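Local coordinates for protein nitroreductase (PDB 3PXV) that binds flavin mononucleotide as a member of the nitroreductase family and probably acts as an FMN-dependent oxidoreductase, at residues L7-E12 with A123-G128; A11-C16 with L116-A121; I97-D102 with V111-L116. All blocks are in the same frame, centred on the assembly; numbering follows the deposited sequence.

Contact 1 of 3, residues L7-E12 with A123-G128; sequences LKVIAE and AATSLG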
loop_
_atom_site.group_PDB
_atom_site.type_symbol
_atom_site.label_atom_id
_atom_site.label_comp_id
_atom_site.label_asym_id
_atom_site.label_seq_id
_atom_site.Cartn_x
_atom_site.Cartn_y
_atom_site.Cartn_z
ATOM N N LEU B 7 -3.283 -15.946 -1.225
ATOM C CA LEU B 7 -1.828 -16.033 -1.175
ATOM C C LEU B 7 -1.275 -16.394 -2.561
ATOM O O LEU B 7 -0.146 -16.047 -2.875
ATOM C CB LEU B 7 -1.373 -17.056 -0.129
ATOM C CG LEU B 7 -1.770 -16.806 1.349
ATOM C CD1 LEU B 7 -1.237 -17.921 2.253
ATOM C CD2 LEU B 7 -1.254 -15.450 1.852
ATOM N N LYS B 8 -2.044 -17.107 -3.381
ATOM C CA LYS B 8 -1.564 -17.463 -4.731
ATOM C C LYS B 8 -1.585 -16.195 -5.593
ATOM O O LYS B 8 -0.641 -15.910 -6.352
ATOM C CB LYS B 8 -2.407 -18.586 -5.332
ATOM C CG LYS B 8 -2.117 -18.952 -6.809
ATOM C CD LYS B 8 -2.812 -20.285 -7.229
ATOM C CE LYS B 8 -2.777 -20.548 -8.756
ATOM N NZ LYS B 8 -3.712 -19.652 -9.510
ATOM N N VAL B 9 -2.642 -15.397 -5.406
ATOM C CA VAL B 9 -2.774 -14.147 -6.117
ATOM C C VAL B 9 -1.645 -13.210 -5.731
ATOM O O VAL B 9 -1.085 -12.543 -6.576
ATOM C CB VAL B 9 -4.163 -13.516 -5.910
ATOM C CG1 VAL B 9 -4.164 -12.059 -6.364
ATOM C CG2 VAL B 9 -5.233 -14.358 -6.677
ATOM N N ILE B 10 -1.301 -13.165 -4.454
ATOM C CA ILE B 10 -0.204 -12.326 -3.991
ATOM C C ILE B 10 1.084 -12.793 -4.666
ATOM O O ILE B 10 1.835 -11.963 -5.162
ATOM C CB ILE B 10 -0.067 -12.373 -2.448
ATOM C CG1 ILE B 10 -1.234 -11.616 -1.810
ATOM C CG2 ILE B 10 1.290 -11.827 -2.001
ATOM C CD1 ILE B 10 -1.562 -12.022 -0.368
ATOM N N ALA B 11 1.291 -14.115 -4.741
ATOM C CA ALA B 11 2.514 -14.687 -5.295
ATOM C C ALA B 11 2.657 -14.508 -6.800
ATOM O O ALA B 11 3.774 -14.293 -7.293
ATOM C CB ALA B 11 2.646 -16.187 -4.951
ATOM N N GLU B 12 1.547 -14.634 -7.524
ATOM C CA GLU B 12 1.577 -14.580 -8.981
ATOM C C GLU B 12 1.482 -13.186 -9.606
ATOM O O GLU B 12 1.752 -13.047 -10.790
ATOM C CB GLU B 12 0.469 -15.472 -9.551
ATOM C CG GLU B 12 -0.947 -14.884 -9.465
ATOM C CD GLU B 12 -2.049 -15.928 -9.680
ATOM O OE1 GLU B 12 -1.739 -17.081 -10.052
ATOM O OE2 GLU B 12 -3.228 -15.586 -9.452
ATOM N N ALA B 123 -6.730 -7.235 -6.652
ATOM C CA ALA B 123 -8.088 -7.489 -7.173
ATOM C C ALA B 123 -8.050 -7.781 -8.683
ATOM O O ALA B 123 -8.682 -8.708 -9.158
ATOM C CB ALA B 123 -9.036 -6.334 -6.844
ATOM N N ALA B 124 -7.274 -7.010 -9.428
ATOM C CA ALA B 124 -7.187 -7.207 -10.871
ATOM C C ALA B 124 -6.596 -8.580 -11.186
ATOM O O ALA B 124 -7.089 -9.320 -12.060
ATOM C CB ALA B 124 -6.350 -6.111 -11.497
ATOM N N THR B 125 -5.560 -8.944 -10.440
ATOM C CA THR B 125 -4.857 -10.196 -10.697
ATOM C C THR B 125 -5.768 -11.388 -10.434
ATOM O O THR B 125 -5.701 -12.358 -11.177
ATOM C CB THR B 125 -3.558 -10.306 -9.881
ATOM O OG1 THR B 125 -2.668 -9.247 -10.254
ATOM C CG2 THR B 125 -2.897 -11.599 -10.145
ATOM N N SER B 126 -6.604 -11.300 -9.393
ATOM C CA SER B 126 -7.554 -12.373 -9.051
ATOM C C SER B 126 -8.604 -12.526 -10.127
ATOM O O SER B 126 -9.214 -13.591 -10.241
ATOM C CB SER B 126 -8.308 -12.074 -7.753
ATOM O OG SER B 126 -9.289 -11.063 -7.953
ATOM N N LEU B 127 -8.853 -11.440 -10.866
ATOM C CA LEU B 127 -9.858 -11.431 -11.952
ATOM C C LEU B 127 -9.281 -11.729 -13.320
ATOM O O LEU B 127 -9.980 -11.647 -14.313
ATOM C CB LEU B 127 -10.614 -10.092 -11.981
ATOM C CG LEU B 127 -11.524 -9.857 -10.774
ATOM C CD1 LEU B 127 -12.088 -8.430 -10.724
ATOM C CD2 LEU B 127 -12.633 -10.879 -10.821
ATOM N N GLY B 128 -8.008 -12.107 -13.375
ATOM C CA GLY B 128 -7.363 -12.406 -14.651
ATOM C C GLY B 128 -7.007 -11.157 -15.444
ATOM O O GLY B 128 -6.692 -11.256 -16.637
#
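V9 points from helix 5-12 at the last turn of helix 106-126 and sets its two methyls on neighbouring residues there. With CG1 anti to the backbone N (chi1 166°), that branch rests against T125 and the S126 backbone N, the other against S126 alone: V9 CG1 lies 4.0 Å from CB of T125, and V9 CG2 comes to 3.9 Å from CA of S126. V9 and T125 lie alongside one another, running opposite ways, and V9 CG1 also touches the T125 methyl, CG2.

That same methyl receives E12 from one helical turn further on. E12 leaves its helix across the line to the partner, yet its CG meets T125 CG2 at 3.9 Å with its aliphatic flank. Beyond CG the chain is extended; one carboxylate oxygen, OE1, reaches K8 NZ of its own helix in a weak, long salt bridge of 3.3 Å, while OE2 stays beside the T125 methyl. The contact between the segments is therefore purely van der Waals, and modest in area at 170 Å².

Each hydroxyl of the second segment bonds a carbonyl of its own helix and has a further partner outside it. T125 OG1 bonds to A121 O and N131 ND2, which leaves the methyl to face V9 and E12. S126 OG turns back to A123 O at 2.7 Å, its oxygen tilted 24° from the carbonyl plane, and also bonds to N4 ND2 of the second subunit.

Just beyond, G128 with its positive phi is the C-prime residue of a Schellman motif ending helix 106-126. Helix 26-36 packs against this end through A123, A124 and L127, while V9 and A123 also touch T6 and L7 of the second subunit, placing the contact beside the dimer interface.

Contact 2 of 3, residues A11-C16 with L116-A121; sequences AERYSC and LCQTIA. With FMN (flavin mononucleotide), chain F.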
loop_
_atom_site.group_PDB
_atom_site.type_symbol
_atom_site.label_atom_id
_atom_site.label_comp_id
_atom_site.label_asym_id
_atom_site.label_seq_id
_atom_site.Cartn_x
_atom_site.Cartn_y
_atom_site.Cartn_z
ATOM N N ALA B 11 1.291 -14.115 -4.741
ATOM C CA ALA B 11 2.514 -14.687 -5.295
ATOM C C ALA B 11 2.657 -14.508 -6.800
ATOM O O ALA B 11 3.774 -14.293 -7.293
ATOM C CB ALA B 11 2.646 -16.187 -4.951
ATOM N N GLU B 12 1.547 -14.634 -7.524
ATOM C CA GLU B 12 1.577 -14.580 -8.981
ATOM C C GLU B 12 1.482 -13.186 -9.606
ATOM O O GLU B 12 1.752 -13.047 -10.790
ATOM C CB GLU B 12 0.469 -15.472 -9.551
ATOM C CG GLU B 12 -0.947 -14.884 -9.465
ATOM C CD GLU B 12 -2.049 -15.928 -9.680
ATOM O OE1 GLU B 12 -1.739 -17.081 -10.052
ATOM O OE2 GLU B 12 -3.228 -15.586 -9.452
ATOM N N ARG B 13 1.104 -12.176 -8.818
ATOM C CA ARG B 13 0.952 -10.828 -9.307
ATOM C C ARG B 13 2.290 -10.372 -9.805
ATOM O O ARG B 13 3.274 -10.495 -9.117
ATOM C CB ARG B 13 0.489 -9.892 -8.222
ATOM C CG ARG B 13 0.372 -8.407 -8.679
ATOM C CD ARG B 13 0.887 -7.407 -7.611
ATOM N NE ARG B 13 2.229 -7.826 -7.228
ATOM C CZ ARG B 13 3.341 -7.612 -7.931
ATOM N NH1 ARG B 13 3.344 -6.899 -9.050
ATOM N NH2 ARG B 13 4.479 -8.072 -7.471
ATOM N N TYR B 14 2.316 -9.826 -11.013
ATOM C CA TYR B 14 3.559 -9.407 -11.642
ATOM C C TYR B 14 3.280 -8.085 -12.374
ATOM O O TYR B 14 2.113 -7.750 -12.635
ATOM C CB TYR B 14 4.023 -10.492 -12.648
ATOM C CG TYR B 14 3.165 -10.583 -13.916
ATOM C CD1 TYR B 14 2.008 -11.345 -13.946
ATOM C CD2 TYR B 14 3.532 -9.905 -15.087
ATOM C CE1 TYR B 14 1.213 -11.420 -15.093
ATOM C CE2 TYR B 14 2.746 -9.978 -16.248
ATOM C CZ TYR B 14 1.584 -10.736 -16.241
ATOM O OH TYR B 14 0.804 -10.823 -17.373
ATOM N N SER B 15 4.344 -7.359 -12.720
ATOM C CA SER B 15 4.209 -6.113 -13.455
ATOM C C SER B 15 4.156 -6.368 -14.953
ATOM O O SER B 15 5.145 -6.762 -15.557
ATOM C CB SER B 15 5.355 -5.171 -13.131
ATOM O OG SER B 15 5.213 -4.637 -11.839
ATOM N N CYS B 16 3.009 -6.153 -15.566
ATOM C CA CYS B 16 2.882 -6.365 -17.010
ATOM C C CYS B 16 3.363 -5.139 -17.793
ATOM O O CYS B 16 2.971 -3.998 -17.471
ATOM C CB CYS B 16 1.424 -6.671 -17.371
ATOM S SG CYS B 16 1.089 -6.852 -19.112
ATOM N N LEU B 116 -4.019 1.374 -1.276
ATOM C CA LEU B 116 -5.095 1.249 -2.232
ATOM C C LEU B 116 -4.606 0.695 -3.584
ATOM O O LEU B 116 -5.295 -0.143 -4.200
ATOM C CB LEU B 116 -5.804 2.582 -2.372
ATOM C CG LEU B 116 -7.000 2.745 -3.321
ATOM C CD1 LEU B 116 -7.912 3.829 -2.815
ATOM C CD2 LEU B 116 -6.518 3.039 -4.760
ATOM N N CYS B 117 -3.430 1.141 -4.047
ATOM C CA CYS B 117 -2.928 0.668 -5.333
ATOM C C CYS B 117 -2.664 -0.821 -5.308
ATOM O O CYS B 117 -2.936 -1.495 -6.287
ATOM C CB CYS B 117 -1.728 1.482 -5.819
ATOM S SG CYS B 117 -2.288 3.149 -6.315
ATOM N N GLN B 118 -2.160 -1.342 -4.187
ATOM C CA GLN B 118 -1.937 -2.795 -4.043
ATOM C C GLN B 118 -3.289 -3.504 -4.023
ATOM O O GLN B 118 -3.442 -4.558 -4.626
ATOM C CB GLN B 118 -1.095 -3.131 -2.799
ATOM C CG GLN B 118 -0.852 -4.608 -2.539
ATOM C CD GLN B 118 -0.054 -5.337 -3.616
ATOM O OE1 GLN B 118 0.104 -4.850 -4.710
ATOM N NE2 GLN B 118 0.434 -6.531 -3.300
ATOM N N THR B 119 -4.285 -2.927 -3.364
ATOM C CA THR B 119 -5.608 -3.556 -3.355
ATOM C C THR B 119 -6.142 -3.684 -4.791
ATOM O O THR B 119 -6.689 -4.727 -5.180
ATOM C CB THR B 119 -6.564 -2.782 -2.513
ATOM O OG1 THR B 119 -6.015 -2.656 -1.199
ATOM C CG2 THR B 119 -7.921 -3.489 -2.460
ATOM N N ILE B 120 -5.941 -2.639 -5.593
ATOM C CA ILE B 120 -6.311 -2.690 -7.002
ATOM C C ILE B 120 -5.556 -3.827 -7.718
ATOM O O ILE B 120 -6.172 -4.672 -8.386
ATOM C CB ILE B 120 -5.985 -1.359 -7.750
ATOM C CG1 ILE B 120 -6.846 -0.219 -7.206
ATOM C CG2 ILE B 120 -6.169 -1.560 -9.265
ATOM C CD1 ILE B 120 -6.611 1.142 -7.826
ATOM N N ALA B 121 -4.231 -3.847 -7.568
ATOM C CA ALA B 121 -3.415 -4.810 -8.298
ATOM C C ALA B 121 -3.807 -6.233 -7.945
ATOM O O ALA B 121 -3.939 -7.083 -8.837
ATOM C CB ALA B 121 -1.901 -4.564 -8.060
HETATM N N1 FMN F . 7.160 -0.046 -13.524
HETATM C C2 FMN F . 7.202 0.638 -14.724
HETATM O O2 FMN F . 7.496 0.083 -15.781
HETATM N N3 FMN F . 6.909 1.973 -14.745
HETATM C C4 FMN F . 6.580 2.657 -13.601
HETATM O O4 FMN F . 6.337 3.851 -13.695
HETATM C C4A FMN F . 6.536 1.966 -12.389
HETATM N N5 FMN F . 6.208 2.596 -11.222
HETATM C C5A FMN F . 5.915 1.863 -10.099
HETATM C C6 FMN F . 5.331 2.499 -9.000
HETATM C C7 FMN F . 5.017 1.788 -7.850
HETATM C C7M FMN F . 4.394 2.505 -6.714
HETATM C C8 FMN F . 5.299 0.432 -7.795
HETATM C C8M FMN F . 4.988 -0.384 -6.593
HETATM C C9 FMN F . 5.881 -0.213 -8.892
HETATM C C9A FMN F . 6.195 0.507 -10.062
HETATM N N10 FMN F . 6.780 -0.090 -11.166
HETATM C C10 FMN F . 6.828 0.603 -12.358
HETATM C "C1'" FMN F . 6.783 -1.589 -11.240
HETATM C "C2'" FMN F . 8.011 -2.132 -10.530
HETATM O "O2'" FMN F . 9.122 -1.982 -11.392
HETATM C "C3'" FMN F . 7.770 -3.589 -10.147
HETATM O "O3'" FMN F . 6.690 -3.702 -9.245
HETATM C "C4'" FMN F . 9.009 -4.170 -9.488
HETATM O "O4'" FMN F . 10.018 -4.148 -10.451
HETATM C "C5'" FMN F . 8.794 -5.597 -8.984
HETATM O "O5'" FMN F . 8.387 -6.432 -10.052
HETATM P P FMN F . 6.949 -7.146 -10.044
HETATM O O1P FMN F . 6.778 -7.790 -11.382
HETATM O O2P FMN F . 5.795 -6.149 -9.825
HETATM O O3P FMN F . 7.040 -8.166 -8.959
HETATM O O HOH W 1 2.192 -9.155 -4.715
#
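The R13 guanidinium meets the FMN phosphate of chain F at its edge, the phosphorus lying in the plane of the group, and the ordered water also sits at the edge, in plane. R13 NH1 gives a bond of 2.7 Å to O2P of the flavin phosphate. R13 NH2 reaches O3P of the same phosphate at 3.0 Å, a straighter bond with an angle at hydrogen of 164°, and adds a weak one to O2P. NE, at the other side of the group, donates to the water at 2.8 Å; with the phosphate at one end and the water beside NE, the rotation of the group is probably fixed.

Q118 approaches obliquely, its amide plane 49° from the guanidinium. Its OE1 is 3.9 Å from R13 CD and finds no partner anywhere in the model, while NE2 donates weakly to the R13 water and also to T119 OG1 of the second subunit. The arginine chain leaves with CG anti to the backbone N (chi1 177°) and bends at chi2 and chi3; this lays CD against the A121 methyl, 4.0 Å from CB, and swings the charged end round to the phosphate.

Two residues on, S15 completes the grip: its backbone N bonds to O1P of the phosphate at 2.8 Å, and its OG to O2P at 2.6 Å. O2P thus gathers both R13 and S15. With a leucine at R13, the phosphate would probably lose its paired N-H donors and part of its charge compensation, and the water its firmest partner.

H178, K175 and R17 also bond the cofactor. A phosphate held by an arginine and a serine just after an N-terminal helix fits the cofactor site of the FMN-dependent nitroreductase fold.

Contact 3 of 3, residues I97-D102 with V111-L116; sequences IVVPID and VDCGIL. With FMN (flavin mononucleotide), chain E.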
loop_
_atom_site.group_PDB
_atom_site.type_symbol
_atom_site.label_atom_id
_atom_site.label_comp_id
_atom_site.label_asym_id
_atom_site.label_seq_id
_atom_site.Cartn_x
_atom_site.Cartn_y
_atom_site.Cartn_z
ATOM N N ILE B 97 -6.373 3.119 -13.658
ATOM C CA ILE B 97 -7.007 3.760 -12.540
ATOM C C ILE B 97 -5.989 4.734 -12.020
ATOM O O ILE B 97 -4.857 4.344 -11.712
ATOM C CB ILE B 97 -7.399 2.775 -11.474
ATOM C CG1 ILE B 97 -8.586 1.953 -11.990
ATOM C CG2 ILE B 97 -7.736 3.523 -10.197
ATOM C CD1 ILE B 97 -9.060 0.857 -11.046
ATOM N N VAL B 98 -6.376 6.005 -11.987
ATOM C CA VAL B 98 -5.543 7.089 -11.466
ATOM C C VAL B 98 -5.994 7.382 -10.053
ATOM O O VAL B 98 -7.186 7.531 -9.824
ATOM C CB VAL B 98 -5.672 8.355 -12.344
ATOM C CG1 VAL B 98 -4.847 9.509 -11.766
ATOM C CG2 VAL B 98 -5.226 8.011 -13.805
ATOM N N VAL B 99 -5.046 7.434 -9.107
ATOM C CA VAL B 99 -5.334 7.696 -7.698
ATOM C C VAL B 99 -4.729 9.018 -7.253
ATOM O O VAL B 99 -3.554 9.096 -6.918
ATOM C CB VAL B 99 -4.845 6.572 -6.764
ATOM C CG1 VAL B 99 -5.322 6.841 -5.340
ATOM C CG2 VAL B 99 -5.372 5.256 -7.208
ATOM N N PRO B 100 -5.517 10.094 -7.320
ATOM C CA PRO B 100 -5.008 11.361 -6.836
ATOM C C PRO B 100 -5.078 11.402 -5.308
ATOM O O PRO B 100 -5.832 10.654 -4.695
ATOM C CB PRO B 100 -5.989 12.371 -7.444
ATOM C CG PRO B 100 -7.257 11.629 -7.483
ATOM C CD PRO B 100 -6.852 10.249 -7.921
ATOM N N ILE B 101 -4.311 12.280 -4.694
ATOM C CA ILE B 101 -4.281 12.326 -3.243
ATOM C C ILE B 101 -4.229 13.761 -2.742
ATOM O O ILE B 101 -3.861 14.681 -3.487
ATOM C CB ILE B 101 -3.080 11.504 -2.654
ATOM C CG1 ILE B 101 -1.732 12.055 -3.096
ATOM C CG2 ILE B 101 -3.130 10.035 -3.033
ATOM C CD1 ILE B 101 -0.595 11.471 -2.251
ATOM N N ASP B 102 -4.625 13.938 -1.480
ATOM C CA ASP B 102 -4.593 15.232 -0.817
ATOM C C ASP B 102 -3.149 15.392 -0.332
ATOM O O ASP B 102 -2.691 14.605 0.471
ATOM C CB ASP B 102 -5.580 15.243 0.353
ATOM C CG ASP B 102 -5.713 16.622 1.034
ATOM O OD1 ASP B 102 -4.913 17.529 0.764
ATOM O OD2 ASP B 102 -6.649 16.788 1.845
ATOM N N VAL B 111 1.221 6.529 2.166
ATOM C CA VAL B 111 1.047 5.160 2.676
ATOM C C VAL B 111 -0.356 4.649 2.222
ATOM O O VAL B 111 -0.474 3.638 1.492
ATOM C CB VAL B 111 1.211 5.129 4.220
ATOM C CG1 VAL B 111 0.742 3.797 4.806
ATOM C CG2 VAL B 111 2.694 5.490 4.653
ATOM N N ASP B 112 -1.399 5.407 2.559
ATOM C CA ASP B 112 -2.756 5.084 2.160
ATOM C C ASP B 112 -2.844 4.860 0.663
ATOM O O ASP B 112 -3.553 3.949 0.199
ATOM C CB ASP B 112 -3.743 6.200 2.546
ATOM C CG ASP B 112 -3.905 6.361 4.057
ATOM O OD1 ASP B 112 -3.558 5.443 4.824
ATOM O OD2 ASP B 112 -4.394 7.410 4.495
ATOM N N CYS B 113 -2.129 5.690 -0.097
ATOM C CA CYS B 113 -2.136 5.583 -1.538
ATOM C C CYS B 113 -1.629 4.226 -1.988
ATOM O O CYS B 113 -2.244 3.598 -2.869
ATOM C CB CYS B 113 -1.325 6.708 -2.203
ATOM S SG CYS B 113 -1.270 6.587 -4.037
ATOM N N GLY B 114 -0.521 3.777 -1.388
ATOM C CA GLY B 114 0.081 2.483 -1.714
ATOM C C GLY B 114 -0.807 1.328 -1.295
ATOM O O GLY B 114 -0.881 0.317 -1.968
ATOM N N ILE B 115 -1.490 1.499 -0.162
ATOM C CA ILE B 115 -2.425 0.499 0.320
ATOM C C ILE B 115 -3.517 0.289 -0.697
ATOM O O ILE B 115 -3.903 -0.834 -0.969
ATOM C CB ILE B 115 -3.046 0.924 1.632
ATOM C CG1 ILE B 115 -1.980 0.825 2.731
ATOM C CG2 ILE B 115 -4.280 0.061 1.944
ATOM C CD1 ILE B 115 -2.433 1.217 4.132
ATOM N N LEU B 116 -4.019 1.374 -1.276
ATOM C CA LEU B 116 -5.095 1.249 -2.232
ATOM C C LEU B 116 -4.606 0.695 -3.584
ATOM O O LEU B 116 -5.295 -0.143 -4.200
ATOM C CB LEU B 116 -5.804 2.582 -2.372
ATOM C CG LEU B 116 -7.000 2.745 -3.321
ATOM C CD1 LEU B 116 -7.912 3.829 -2.815
ATOM C CD2 LEU B 116 -6.518 3.039 -4.760
HETATM N N1 FMN E . -5.718 2.201 13.929
HETATM C C2 FMN E . -5.308 2.221 15.258
HETATM O O2 FMN E . -6.094 1.865 16.153
HETATM N N3 FMN E . -4.019 2.636 15.566
HETATM C C4 FMN E . -3.164 3.037 14.539
HETATM O O4 FMN E . -2.020 3.402 14.850
HETATM C C4A FMN E . -3.598 3.015 13.182
HETATM N N5 FMN E . -2.779 3.396 12.130
HETATM C C5A FMN E . -3.140 3.114 10.811
HETATM C C6 FMN E . -2.205 3.271 9.781
HETATM C C7 FMN E . -2.523 2.995 8.447
HETATM C C7M FMN E . -1.506 3.162 7.358
HETATM C C8 FMN E . -3.797 2.564 8.160
HETATM C C8M FMN E . -4.180 2.254 6.760
HETATM C C9 FMN E . -4.743 2.405 9.184
HETATM C C9A FMN E . -4.437 2.672 10.518
HETATM N N10 FMN E . -5.371 2.537 11.577
HETATM C C10 FMN E . -4.901 2.587 12.895
HETATM C "C1'" FMN E . -6.719 1.930 11.366
HETATM C "C2'" FMN E . -7.706 2.826 10.631
HETATM O "O2'" FMN E . -8.446 3.562 11.576
HETATM C "C3'" FMN E . -8.682 1.967 9.795
HETATM O "O3'" FMN E . -8.046 1.391 8.656
HETATM C "C4'" FMN E . -9.874 2.790 9.328
HETATM O "O4'" FMN E . -10.600 3.237 10.459
HETATM C "C5'" FMN E . -10.766 2.006 8.355
HETATM O "O5'" FMN E . -11.403 0.975 9.062
HETATM P P FMN E . -11.238 -0.522 8.641
HETATM O O1P FMN E . -11.807 -1.277 9.822
HETATM O O2P FMN E . -9.786 -0.918 8.555
HETATM O O3P FMN E . -12.021 -0.746 7.359
#
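Strand 97-101 and helix 111-116 run nearly antiparallel, 163° between their directions, with axes 9.6 Å apart at closest approach and V99 opposite C113. V99 and I101, two residues apart on the strand, both point to the helix, and C113 and L116, about one turn apart, point back.

V99 and L116 cross at a slant. V99 CG2 comes to 3.5 Å from L116 CD2, tighter than usual for two methyl carbons, and the other V99 branch, CG1, lies 4.0 Å from the same methyl. L116 CD2 is thus set against both arms of the valine. V99 holds CG1 anti to the backbone N (chi1 -173°), which also carries that branch to the sulfur of C113, a looser contact at 4.3 Å between CG1 and SG.

I101 meets C113 with its CG2 methyl, 3.9 Å from C113 CB and 4.0 Å from C113 SG, so C113 touches both strand residues. C113 also touches C164 of strand 161-169, and L116 packs on W48.

The other side of the same helix belongs to the second flavin of the dimer, FMN of chain E. I115 CD1 comes to 3.3 Å from its C8M, and V111 CG1 is 3.5 Å from C7M, so these residues meet the dimethyl end of the ring system. D112 OD1 lies near C8M too, but the carboxylate is held by G42 N and by a salt bridge to R45. R13 and S15 of the second subunit bond this cofactor.

All the pairs between strand and helix are apolar and buried, so shape and hydrophobic burial hold the helix against the sheet. One face of the helix is apolar core against the sheet; the face toward the second subunit brings methyls to the flavin's own methyls.

From the N terminus, helix 5-12 enters first in contact 1, and the chain then leaves it through 13-16, which carries contact 2; the two share A11 and E12 and touch where R13 meets T125. Both close long loops onto helix 106-126, contact 1 on its C-terminal turn and contact 2 further back. Contact 3 is a short local closure from strand 95-101 to the earlier part of that helix, nested inside both larger loops and sharing L116 with contact 2. Helix 106-126 is therefore the common spine, joining the N-terminal helix, one FMN phosphate site and the central antiparallel sheet, with the second subunit against all three contacts.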